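Local atomic coordinates of sugar-phosphate aldolase (Thermotoga maritima, PDB entry 1PVT), a protein that is a member of the class II aldolase and adducin N-terminal domain family, built of helices packed around a mixed beta sheet. Residues Y15-K20 and E205-V210; A188-W191 and G195-A198; K88-L93 and G97-E102. All blocks are in the same frame, centred on the assembly; numbering follows the deposited sequence.

Contact 1 (Y15-K20 and E205-V210); sequences YWLAIK and EAYDRV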
ATOM      1  N   TYR A  15      -2.777  10.327  -8.818  1.00 35.84           N
ATOM      2  CA  TYR A  15      -2.636  11.756  -9.053  1.00 37.38           C
ATOM      3  C   TYR A  15      -2.399  12.516  -7.767  1.00 37.31           C
ATOM      4  O   TYR A  15      -1.404  13.223  -7.629  1.00 37.73           O
ATOM      5  CB  TYR A  15      -3.880  12.326  -9.707  1.00 40.19           C
ATOM      6  CG  TYR A  15      -3.795  13.817  -9.865  1.00 43.28           C
ATOM      7  CD1 TYR A  15      -2.926  14.379 -10.793  1.00 44.06           C
ATOM      8  CD2 TYR A  15      -4.535  14.670  -9.043  1.00 43.84           C
ATOM      9  CE1 TYR A  15      -2.784  15.753 -10.903  1.00 45.78           C
ATOM     10  CE2 TYR A  15      -4.402  16.051  -9.139  1.00 44.53           C
ATOM     11  CZ  TYR A  15      -3.519  16.591 -10.075  1.00 46.69           C
ATOM     12  OH  TYR A  15      -3.344  17.961 -10.177  1.00 47.47           O
ATOM     13  N   TRP A  16      -3.318  12.383  -6.823  1.00 37.42           N
ATOM     14  CA  TRP A  16      -3.174  13.087  -5.567  1.00 38.25           C
ATOM     15  C   TRP A  16      -1.883  12.774  -4.848  1.00 38.94           C
ATOM     16  O   TRP A  16      -1.301  13.624  -4.179  1.00 40.36           O
ATOM     17  CB  TRP A  16      -4.374  12.795  -4.689  1.00 38.32           C
ATOM     18  CG  TRP A  16      -5.489  13.641  -5.134  1.00 39.56           C
ATOM     19  CD1 TRP A  16      -6.496  13.308  -5.999  1.00 39.08           C
ATOM     20  CD2 TRP A  16      -5.614  15.041  -4.888  1.00 40.25           C
ATOM     21  NE1 TRP A  16      -7.236  14.424  -6.317  1.00 38.80           N
ATOM     22  CE2 TRP A  16      -6.714  15.503  -5.649  1.00 39.53           C
ATOM     23  CE3 TRP A  16      -4.892  15.956  -4.097  1.00 40.81           C
ATOM     24  CZ2 TRP A  16      -7.112  16.843  -5.645  1.00 40.27           C
ATOM     25  CZ3 TRP A  16      -5.285  17.282  -4.092  1.00 41.72           C
ATOM     26  CH2 TRP A  16      -6.389  17.716  -4.863  1.00 41.96           C
ATOM     27  N   LEU A  17      -1.439  11.541  -5.003  1.00 39.86           N
ATOM     28  CA  LEU A  17      -0.201  11.063  -4.405  1.00 39.94           C
ATOM     29  C   LEU A  17       0.983  11.887  -4.959  1.00 39.81           C
ATOM     30  O   LEU A  17       1.848  12.350  -4.205  1.00 40.00           O
ATOM     31  CB  LEU A  17      -0.035   9.579  -4.769  1.00 39.44           C
ATOM     32  CG  LEU A  17       0.210   8.477  -3.738  1.00 37.71           C
ATOM     33  CD1 LEU A  17      -0.342   8.863  -2.397  1.00 38.55           C
ATOM     34  CD2 LEU A  17      -0.449   7.195  -4.227  1.00 37.05           C
ATOM     35  N   ALA A  18       0.999  12.065  -6.282  1.00 39.65           N
ATOM     36  CA  ALA A  18       2.056  12.807  -6.964  1.00 39.48           C
ATOM     37  C   ALA A  18       1.984  14.308  -6.717  1.00 39.21           C
ATOM     38  O   ALA A  18       2.983  14.944  -6.398  1.00 40.03           O
ATOM     39  CB  ALA A  18       1.999  12.527  -8.459  1.00 38.87           C
ATOM     40  N   ILE A  19       0.792  14.868  -6.860  1.00 38.75           N
ATOM     41  CA  ILE A  19       0.601  16.299  -6.675  1.00 38.39           C
ATOM     42  C   ILE A  19       0.924  16.757  -5.266  1.00 38.68           C
ATOM     43  O   ILE A  19       1.389  17.867  -5.085  1.00 39.29           O
ATOM     44  CB  ILE A  19      -0.846  16.716  -6.998  1.00 37.72           C
ATOM     45  CG1 ILE A  19      -0.881  18.170  -7.433  1.00 37.18           C
ATOM     46  CG2 ILE A  19      -1.733  16.543  -5.778  1.00 36.76           C
ATOM     47  CD1 ILE A  19      -0.379  18.394  -8.820  1.00 36.42           C
ATOM     48  N   LYS A  20       0.670  15.923  -4.265  1.00 39.07           N
ATOM     49  CA  LYS A  20       0.959  16.331  -2.901  1.00 38.71           C
ATOM     50  C   LYS A  20       2.333  15.862  -2.483  1.00 38.66           C
ATOM     51  O   LYS A  20       2.708  15.956  -1.317  1.00 39.57           O
ATOM     52  CB  LYS A  20      -0.115  15.825  -1.948  1.00 37.44           C
ATOM     53  CG  LYS A  20      -1.451  16.453  -2.260  1.00 41.58           C
ATOM     54  CD  LYS A  20      -2.517  16.104  -1.249  1.00 44.51           C
ATOM     55  CE  LYS A  20      -2.219  16.717   0.099  1.00 45.65           C
ATOM     56  NZ  LYS A  20      -3.286  16.415   1.091  1.00 47.08           N
ATOM     57  N   GLU A 205      -9.809   5.136   0.540  1.00 50.60           N
ATOM     58  CA  GLU A 205      -9.714   5.088   1.995  1.00 49.69           C
ATOM     59  C   GLU A 205      -8.263   4.850   2.422  1.00 47.53           C
ATOM     60  O   GLU A 205      -7.799   5.422   3.411  1.00 47.00           O
ATOM     61  CB  GLU A 205     -10.621   3.992   2.562  1.00 52.48           C
ATOM     62  CG  GLU A 205     -10.477   3.797   4.074  1.00 57.74           C
ATOM     63  CD  GLU A 205     -11.440   2.760   4.645  1.00 60.92           C
ATOM     64  OE1 GLU A 205     -12.633   3.089   4.839  1.00 63.35           O
ATOM     65  OE2 GLU A 205     -11.004   1.611   4.896  1.00 62.10           O
ATOM     66  N   ALA A 206      -7.550   4.002   1.679  1.00 44.35           N
ATOM     67  CA  ALA A 206      -6.153   3.736   1.984  1.00 41.79           C
ATOM     68  C   ALA A 206      -5.419   5.069   1.857  1.00 41.67           C
ATOM     69  O   ALA A 206      -4.702   5.474   2.766  1.00 41.00           O
ATOM     70  CB  ALA A 206      -5.584   2.724   1.009  1.00 39.11           C
ATOM     71  N   TYR A 207      -5.613   5.757   0.732  1.00 41.69           N
ATOM     72  CA  TYR A 207      -4.975   7.051   0.512  1.00 41.46           C
ATOM     73  C   TYR A 207      -5.264   8.011   1.660  1.00 41.96           C
ATOM     74  O   TYR A 207      -4.388   8.755   2.098  1.00 43.00           O
ATOM     75  CB  TYR A 207      -5.466   7.692  -0.780  1.00 41.11           C
ATOM     76  CG  TYR A 207      -4.867   9.061  -1.010  1.00 42.63           C
ATOM     77  CD1 TYR A 207      -3.542   9.207  -1.386  1.00 42.95           C
ATOM     78  CD2 TYR A 207      -5.608  10.211  -0.794  1.00 43.69           C
ATOM     79  CE1 TYR A 207      -2.975  10.454  -1.536  1.00 42.52           C
ATOM     80  CE2 TYR A 207      -5.041  11.463  -0.941  1.00 43.40           C
ATOM     81  CZ  TYR A 207      -3.726  11.572  -1.311  1.00 43.22           C
ATOM     82  OH  TYR A 207      -3.153  12.805  -1.444  1.00 46.13           O
ATOM     83  N   ASP A 208      -6.503   8.008   2.130  1.00 43.13           N
ATOM     84  CA  ASP A 208      -6.897   8.874   3.234  1.00 45.08           C
ATOM     85  C   ASP A 208      -6.068   8.638   4.496  1.00 45.73           C
ATOM     86  O   ASP A 208      -5.817   9.565   5.264  1.00 47.04           O
ATOM     87  CB  ASP A 208      -8.375   8.664   3.562  1.00 47.08           C
ATOM     88  CG  ASP A 208      -9.271   9.603   2.800  1.00 49.74           C
ATOM     89  OD1 ASP A 208      -8.892   9.986   1.676  1.00 52.40           O
ATOM     90  OD2 ASP A 208     -10.353   9.947   3.319  1.00 50.44           O
ATOM     91  N   ARG A 209      -5.652   7.403   4.726  1.00 45.50           N
ATOM     92  CA  ARG A 209      -4.865   7.118   5.913  1.00 44.50           C
ATOM     93  C   ARG A 209      -3.415   7.560   5.736  1.00 43.12           C
ATOM     94  O   ARG A 209      -2.750   7.910   6.704  1.00 43.14           O
ATOM     95  CB  ARG A 209      -4.941   5.635   6.247  1.00 45.50           C
ATOM     96  CG  ARG A 209      -6.353   5.123   6.511  1.00 47.50           C
ATOM     97  CD  ARG A 209      -6.264   3.664   6.925  1.00 51.09           C
ATOM     98  NE  ARG A 209      -7.396   2.838   6.512  1.00 52.74           N
ATOM     99  CZ  ARG A 209      -8.490   2.650   7.233  1.00 52.08           C
ATOM    100  NH1 ARG A 209      -8.615   3.233   8.416  1.00 51.79           N
ATOM    101  NH2 ARG A 209      -9.441   1.853   6.777  1.00 52.70           N
ATOM    102  N   VAL A 210      -2.919   7.539   4.503  1.00 41.74           N
ATOM    103  CA  VAL A 210      -1.562   7.990   4.246  1.00 40.07           C
ATOM    104  C   VAL A 210      -1.548   9.465   4.603  1.00 41.79           C
ATOM    105  O   VAL A 210      -0.782   9.899   5.459  1.00 41.71           O
ATOM    106  CB  VAL A 210      -1.195   7.846   2.781  1.00 38.14           C
ATOM    107  CG1 VAL A 210       0.134   8.503   2.523  1.00 38.45           C
ATOM    108  CG2 VAL A 210      -1.131   6.392   2.416  1.00 36.82           C
TER
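Tyr207 reaches across from helix 203-224 and sets its ring and hydroxyl against Trp16 and Leu17 near the C-terminal end of helix 2-19 and Lys20 just after it. Trp16 CB lies 3.7 Å from Tyr207 CZ, while the indole itself leads away from the partner helix. Leu17 comes in at the rim of the tyrosine ring, with CD1 near the ring plane. Its modelled approach is too close for two carbons, so the exact spacing there is doubtful. With CG anti to the backbone N (chi1 178°), the Tyr207 ring is directed at helix 2-19, and its OH reaches the end of that helix at Trp16 and Lys20.

Lys20 CD packs against that hydroxyl, 3.4 Å from Tyr207 OH. The lysine chain then bends at chi3 (67°), and its ammonium forms a salt bridge with Glu211. The backbone at this point is held within its own segment: Lys20 N donates to Trp16 O at 3.0 Å. On helix 203-224, Arg209 bridges to Glu205 and to Asp187, well away from the interface.

The chemistry is therefore mainly that of one aromatic side chain wedged against hydrocarbon. The salt bridges of Lys20 and Arg209 lie outside this patch.

Contact 2 (A188-W191 and G195-A198); sequences AVLW and GVVA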
ATOM      1  N   ALA A 188      -2.688   0.081   8.986  1.00 71.85           N
ATOM      2  CA  ALA A 188      -1.462   0.675   8.466  1.00 68.36           C
ATOM      3  C   ALA A 188      -0.202   0.087   9.093  1.00 66.57           C
ATOM      4  O   ALA A 188      -0.146  -0.153  10.300  1.00 66.67           O
ATOM      5  CB  ALA A 188      -1.486   2.185   8.675  1.00 67.53           C
ATOM      6  N   VAL A 189       0.808  -0.140   8.262  1.00 64.48           N
ATOM      7  CA  VAL A 189       2.079  -0.671   8.726  1.00 63.30           C
ATOM      8  C   VAL A 189       3.197   0.195   8.190  1.00 62.48           C
ATOM      9  O   VAL A 189       3.219   0.507   7.002  1.00 62.79           O
ATOM     10  CB  VAL A 189       2.299  -2.115   8.241  1.00 63.54           C
ATOM     11  CG1 VAL A 189       3.797  -2.406   8.095  1.00 62.74           C
ATOM     12  CG2 VAL A 189       1.679  -3.081   9.237  1.00 63.93           C
ATOM     13  N   LEU A 190       4.119   0.582   9.066  1.00 61.68           N
ATOM     14  CA  LEU A 190       5.248   1.410   8.666  1.00 62.04           C
ATOM     15  C   LEU A 190       6.453   0.534   8.441  1.00 63.29           C
ATOM     16  O   LEU A 190       6.952  -0.055   9.394  1.00 64.40           O
ATOM     17  CB  LEU A 190       5.600   2.413   9.760  1.00 59.97           C
ATOM     18  CG  LEU A 190       4.703   3.621   9.960  1.00 58.74           C
ATOM     19  CD1 LEU A 190       4.953   4.156  11.341  1.00 58.22           C
ATOM     20  CD2 LEU A 190       4.972   4.676   8.898  1.00 57.67           C
ATOM     21  N   TRP A 191       6.913   0.422   7.195  1.00 64.66           N
ATOM     22  CA  TRP A 191       8.109  -0.373   6.923  1.00 65.55           C
ATOM     23  C   TRP A 191       9.236   0.541   7.320  1.00 67.90           C
ATOM     24  O   TRP A 191       9.620   1.430   6.565  1.00 67.80           O
ATOM     25  CB  TRP A 191       8.261  -0.723   5.444  1.00 63.11           C
ATOM     26  CG  TRP A 191       7.225  -1.657   4.918  1.00 61.96           C
ATOM     27  CD1 TRP A 191       6.282  -2.341   5.640  1.00 61.66           C
ATOM     28  CD2 TRP A 191       7.014  -2.008   3.546  1.00 60.74           C
ATOM     29  NE1 TRP A 191       5.498  -3.093   4.796  1.00 61.29           N
ATOM     30  CE2 TRP A 191       5.928  -2.907   3.506  1.00 60.76           C
ATOM     31  CE3 TRP A 191       7.636  -1.647   2.350  1.00 59.43           C
ATOM     32  CZ2 TRP A 191       5.453  -3.449   2.314  1.00 60.25           C
ATOM     33  CZ3 TRP A 191       7.163  -2.187   1.167  1.00 60.61           C
ATOM     34  CH2 TRP A 191       6.082  -3.078   1.158  1.00 60.35           C
ATOM     35  N   GLY A 195       9.094   3.986   4.095  1.00 64.27           N
ATOM     36  CA  GLY A 195       7.736   4.463   3.967  1.00 60.33           C
ATOM     37  C   GLY A 195       6.647   3.692   4.681  1.00 57.11           C
ATOM     38  O   GLY A 195       6.857   3.075   5.724  1.00 57.00           O
ATOM     39  N   VAL A 196       5.464   3.714   4.091  1.00 54.32           N
ATOM     40  CA  VAL A 196       4.336   3.075   4.714  1.00 51.42           C
ATOM     41  C   VAL A 196       3.422   2.390   3.731  1.00 49.44           C
ATOM     42  O   VAL A 196       3.470   2.649   2.533  1.00 49.21           O
ATOM     43  CB  VAL A 196       3.518   4.117   5.464  1.00 51.83           C
ATOM     44  CG1 VAL A 196       3.060   5.175   4.491  1.00 51.40           C
ATOM     45  CG2 VAL A 196       2.324   3.479   6.129  1.00 52.02           C
ATOM     46  N   VAL A 197       2.580   1.522   4.278  1.00 48.01           N
ATOM     47  CA  VAL A 197       1.598   0.766   3.525  1.00 47.54           C
ATOM     48  C   VAL A 197       0.264   0.951   4.220  1.00 46.84           C
ATOM     49  O   VAL A 197       0.162   0.726   5.419  1.00 46.93           O
ATOM     50  CB  VAL A 197       1.910  -0.718   3.550  1.00 47.78           C
ATOM     51  CG1 VAL A 197       0.923  -1.454   2.665  1.00 48.58           C
ATOM     52  CG2 VAL A 197       3.333  -0.955   3.105  1.00 48.38           C
ATOM     53  N   ALA A 198      -0.760   1.347   3.476  1.00 46.56           N
ATOM     54  CA  ALA A 198      -2.067   1.566   4.080  1.00 47.57           C
ATOM     55  C   ALA A 198      -3.148   0.722   3.438  1.00 48.14           C
ATOM     56  O   ALA A 198      -3.118   0.469   2.234  1.00 49.25           O
ATOM     57  CB  ALA A 198      -2.437   3.034   3.997  1.00 48.25           C
TER
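Val189 and Val197 face each other as the antiparallel hydrogen-bonded pair of this contact. Val189 N donates to Val197 O at 3.0 Å, with an N-H...O angle of 169°. The return bond, Val197 N to Val189 O, has the same length. The first is nearly straight, the second somewhat bent. Toward the turn, Trp191 N also has Gly195 O as an acceptor, but the angle of 125° makes that bond weak. Val197 O takes a further CA-H...O contact from Ala188 CA at 3.5 Å. The backbone of Leu190 is bonded outward to Ser163 and Val165. Val196 and Ala198 bond the other way, to Thr126 and Val124. Trp191 NE1 has a weak bond to Thr179 OG1.

Side chains add to this on both faces. Val197 CG2 lies over the face of the Trp191 indole, offset toward CE2, in a CH-pi contact 3.6 Å from the centroid of the five-membered ring. Val197 CG1 is anti to the backbone N (chi1 -176°), which puts CG2 beside that N and over the indole. On the other face, Leu190 CD2 meets Val196 CB at 3.8 Å.

This buried antiparallel hairpin, between strands 122-126 and 163-165, belongs to the mixed sheet of this AraD-like (class II aldolase and adducin) domain.

Contact 3 (K88-L93 and G97-E102); sequences KHYEIL and GKPTSE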
ATOM      1  N   LYS A  88       2.317 -21.883  -9.812  1.00 75.37           N
ATOM      2  CA  LYS A  88       3.422 -20.981 -10.084  1.00 77.20           C
ATOM      3  C   LYS A  88       3.069 -19.993 -11.183  1.00 76.88           C
ATOM      4  O   LYS A  88       3.913 -19.206 -11.626  1.00 76.52           O
ATOM      5  CB  LYS A  88       4.652 -21.803 -10.478  1.00 78.55           C
ATOM      6  CG  LYS A  88       5.086 -22.804  -9.402  1.00 80.81           C
ATOM      7  CD  LYS A  88       6.030 -23.866  -9.952  1.00 82.94           C
ATOM      8  CE  LYS A  88       7.262 -23.237 -10.602  1.00 84.54           C
ATOM      9  NZ  LYS A  88       8.154 -24.268 -11.219  1.00 86.22           N
ATOM     10  N   HIS A  89       1.813 -20.017 -11.611  1.00 76.81           N
ATOM     11  CA  HIS A  89       1.407 -19.123 -12.673  1.00 76.03           C
ATOM     12  C   HIS A  89       0.241 -18.211 -12.384  1.00 74.91           C
ATOM     13  O   HIS A  89      -0.717 -18.560 -11.681  1.00 73.94           O
ATOM     14  CB  HIS A  89       1.144 -19.924 -13.945  1.00 76.81           C
ATOM     15  CG  HIS A  89       2.381 -20.543 -14.516  1.00 78.81           C
ATOM     16  ND1 HIS A  89       3.452 -19.791 -14.953  1.00 80.04           N
ATOM     17  CD2 HIS A  89       2.737 -21.838 -14.683  1.00 79.62           C
ATOM     18  CE1 HIS A  89       4.415 -20.597 -15.365  1.00 80.22           C
ATOM     19  NE2 HIS A  89       4.007 -21.846 -15.213  1.00 80.33           N
ATOM     20  N   TYR A  90       0.373 -17.012 -12.936  1.00 74.07           N
ATOM     21  CA  TYR A  90      -0.631 -15.973 -12.828  1.00 73.55           C
ATOM     22  C   TYR A  90      -0.708 -15.424 -14.239  1.00 73.41           C
ATOM     23  O   TYR A  90       0.285 -15.466 -14.980  1.00 71.80           O
ATOM     24  CB  TYR A  90      -0.183 -14.882 -11.854  1.00 72.52           C
ATOM     25  CG  TYR A  90       0.891 -13.950 -12.383  1.00 71.44           C
ATOM     26  CD1 TYR A  90       0.560 -12.842 -13.171  1.00 70.46           C
ATOM     27  CD2 TYR A  90       2.232 -14.142 -12.050  1.00 70.76           C
ATOM     28  CE1 TYR A  90       1.535 -11.941 -13.606  1.00 69.74           C
ATOM     29  CE2 TYR A  90       3.217 -13.246 -12.478  1.00 70.67           C
ATOM     30  CZ  TYR A  90       2.862 -12.146 -13.253  1.00 70.22           C
ATOM     31  OH  TYR A  90       3.834 -11.246 -13.646  1.00 68.95           O
ATOM     32  N   GLU A  91      -1.875 -14.915 -14.614  1.00 74.03           N
ATOM     33  CA  GLU A  91      -2.054 -14.382 -15.957  1.00 75.25           C
ATOM     34  C   GLU A  91      -2.395 -12.890 -15.994  1.00 74.32           C
ATOM     35  O   GLU A  91      -3.078 -12.372 -15.111  1.00 72.74           O
ATOM     36  CB  GLU A  91      -3.122 -15.209 -16.679  1.00 77.10           C
ATOM     37  CG  GLU A  91      -4.353 -15.519 -15.821  1.00 79.35           C
ATOM     38  CD  GLU A  91      -5.291 -16.544 -16.464  1.00 80.64           C
ATOM     39  OE1 GLU A  91      -6.444 -16.688 -15.981  1.00 79.63           O
ATOM     40  OE2 GLU A  91      -4.872 -17.208 -17.444  1.00 80.81           O
ATOM     41  N   ILE A  92      -1.894 -12.206 -17.017  1.00 74.42           N
ATOM     42  CA  ILE A  92      -2.136 -10.786 -17.176  1.00 75.12           C
ATOM     43  C   ILE A  92      -3.298 -10.511 -18.120  1.00 76.66           C
ATOM     44  O   ILE A  92      -3.264 -10.897 -19.288  1.00 76.49           O
ATOM     45  CB  ILE A  92      -0.904 -10.087 -17.724  1.00 74.40           C
ATOM     46  CG1 ILE A  92       0.244 -10.240 -16.729  1.00 74.24           C
ATOM     47  CG2 ILE A  92      -1.220  -8.628 -18.002  1.00 73.01           C
ATOM     48  CD1 ILE A  92       1.560  -9.630 -17.204  1.00 75.12           C
ATOM     49  N   LEU A  93      -4.326  -9.844 -17.599  1.00 78.66           N
ATOM     50  CA  LEU A  93      -5.519  -9.476 -18.369  1.00 80.00           C
ATOM     51  C   LEU A  93      -5.333  -8.078 -18.962  1.00 81.12           C
ATOM     52  O   LEU A  93      -5.602  -7.857 -20.146  1.00 81.75           O
ATOM     53  CB  LEU A  93      -6.767  -9.491 -17.474  1.00 79.93           C
ATOM     54  CG  LEU A  93      -7.483 -10.822 -17.196  1.00 79.82           C
ATOM     55  CD1 LEU A  93      -6.507 -11.847 -16.640  1.00 80.13           C
ATOM     56  CD2 LEU A  93      -8.637 -10.587 -16.220  1.00 78.98           C
ATOM     57  N   GLY A  97       3.262  -4.197 -18.921  1.00 71.22           N
ATOM     58  CA  GLY A  97       4.450  -4.859 -18.413  1.00 68.88           C
ATOM     59  C   GLY A  97       4.104  -5.842 -17.311  1.00 67.19           C
ATOM     60  O   GLY A  97       2.956  -6.267 -17.185  1.00 66.12           O
ATOM     61  N   LYS A  98       5.097  -6.224 -16.521  1.00 66.58           N
ATOM     62  CA  LYS A  98       4.856  -7.135 -15.416  1.00 66.63           C
ATOM     63  C   LYS A  98       4.526  -6.249 -14.235  1.00 65.58           C
ATOM     64  O   LYS A  98       4.923  -5.087 -14.202  1.00 65.73           O
ATOM     65  CB  LYS A  98       6.106  -7.955 -15.113  1.00 67.66           C
ATOM     66  CG  LYS A  98       6.459  -8.920 -16.212  1.00 70.55           C
ATOM     67  CD  LYS A  98       7.779  -9.604 -15.947  1.00 73.72           C
ATOM     68  CE  LYS A  98       7.983 -10.779 -16.896  1.00 75.76           C
ATOM     69  NZ  LYS A  98       6.952 -11.846 -16.694  1.00 77.02           N
ATOM     70  N   PRO A  99       3.792  -6.773 -13.249  1.00 64.53           N
ATOM     71  CA  PRO A  99       3.477  -5.915 -12.107  1.00 63.25           C
ATOM     72  C   PRO A  99       4.759  -5.400 -11.446  1.00 62.58           C
ATOM     73  O   PRO A  99       5.880  -5.684 -11.890  1.00 61.62           O
ATOM     74  CB  PRO A  99       2.689  -6.841 -11.179  1.00 62.48           C
ATOM     75  CG  PRO A  99       2.103  -7.849 -12.105  1.00 63.04           C
ATOM     76  CD  PRO A  99       3.217  -8.116 -13.073  1.00 63.93           C
ATOM     77  N   THR A 100       4.577  -4.636 -10.378  1.00 62.03           N
ATOM     78  CA  THR A 100       5.692  -4.081  -9.636  1.00 60.74           C
ATOM     79  C   THR A 100       6.499  -5.179  -8.959  1.00 60.79           C
ATOM     80  O   THR A 100       5.989  -6.254  -8.664  1.00 60.39           O
ATOM     81  CB  THR A 100       5.194  -3.117  -8.551  1.00 59.33           C
ATOM     82  OG1 THR A 100       6.222  -2.940  -7.571  1.00 58.74           O
ATOM     83  CG2 THR A 100       3.954  -3.668  -7.876  1.00 57.86           C
ATOM     84  N   SER A 101       7.765  -4.893  -8.707  1.00 61.15           N
ATOM     85  CA  SER A 101       8.636  -5.839  -8.037  1.00 61.17           C
ATOM     86  C   SER A 101       8.018  -6.289  -6.705  1.00 61.43           C
ATOM     87  O   SER A 101       8.143  -7.453  -6.327  1.00 62.88           O
ATOM     88  CB  SER A 101      10.000  -5.195  -7.760  1.00 61.95           C
ATOM     89  OG  SER A 101      10.530  -4.559  -8.912  1.00 62.77           O
ATOM     90  N   GLU A 102       7.358  -5.377  -5.990  1.00 61.00           N
ATOM     91  CA  GLU A 102       6.773  -5.738  -4.697  1.00 61.19           C
ATOM     92  C   GLU A 102       5.432  -6.450  -4.788  1.00 59.55           C
ATOM     93  O   GLU A 102       4.699  -6.585  -3.804  1.00 58.23           O
ATOM     94  CB  GLU A 102       6.671  -4.510  -3.777  1.00 63.14           C
ATOM     95  CG  GLU A 102       5.905  -3.327  -4.316  1.00 64.91           C
ATOM     96  CD  GLU A 102       6.014  -2.126  -3.394  1.00 66.34           C
ATOM     97  OE1 GLU A 102       7.156  -1.736  -3.071  1.00 67.36           O
ATOM     98  OE2 GLU A 102       4.971  -1.572  -2.994  1.00 66.62           O
TER
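Tyr90 and Ile92 reach the loop 97-102 through their torsions. In Tyr90, CG stands between the backbone N and the carbonyl carbon (chi1 74°), and the ring extends toward Pro99. In Ile92, CG1 is beside the backbone N and the chain then runs extended (chi2 177°), which sends CD1 toward Gly97.

The phenol end of Tyr90 makes the main touch. Its OH lies 3.2 Å from Pro99 CD, and Tyr90 CZ is 4.0 Å from the same carbon. The two side chains come from opposite directions, and the proline meets the ring obliquely. Lys98 CB lies at the margin, 4.3 Å from Tyr90 OH. Ile92 CD1 packs 3.6 Å from Gly97 O, a carbon against a backbone oxygen. These contacts are all van der Waals in kind.

Neighbours complete the setting. The Tyr90 ring also meets Phe103 edge-to-face, and the ring of Tyr49. The amino group of Lys98 is bonded to Asn47 OD1 on strand 45-49.

Further along the loop, Thr100 OG1 accepts from Glu102 N at 3.1 Å, an ST turn. Glu102 occupies the N-cap position of helix 103-115, and its carboxylate is bonded to His106. The arrangement is that of a strand-to-helix connection: the loop folds back over side chains of strand 89-92 and ends in an ST turn that leads into the helix.

Overall arrangement
The centres form a triangle: contact 2 is 13 Å from contact 1 and 22 Å from contact 3, and contacts 1 and 3 are 24 Å apart. Strand 196-200 runs on into helix 203-224, and the two pack together where Ala198 CB lies 3.5 Å from Ala206 O and 3.9 Å from Val210 CG2. Contact 1 then ties that helix to helix 2-19 near the start of the chain. Contacts 2 and 3 both reach the central sheet. They barely touch, with Trp191 CZ3 4.3 Å from Glu102 OE1. His125 lies by both residues: its ring meets Trp191, and it has a weak bond to Glu102. Contacts 1 and 3 remain about 10 Å apart at their nearest atoms.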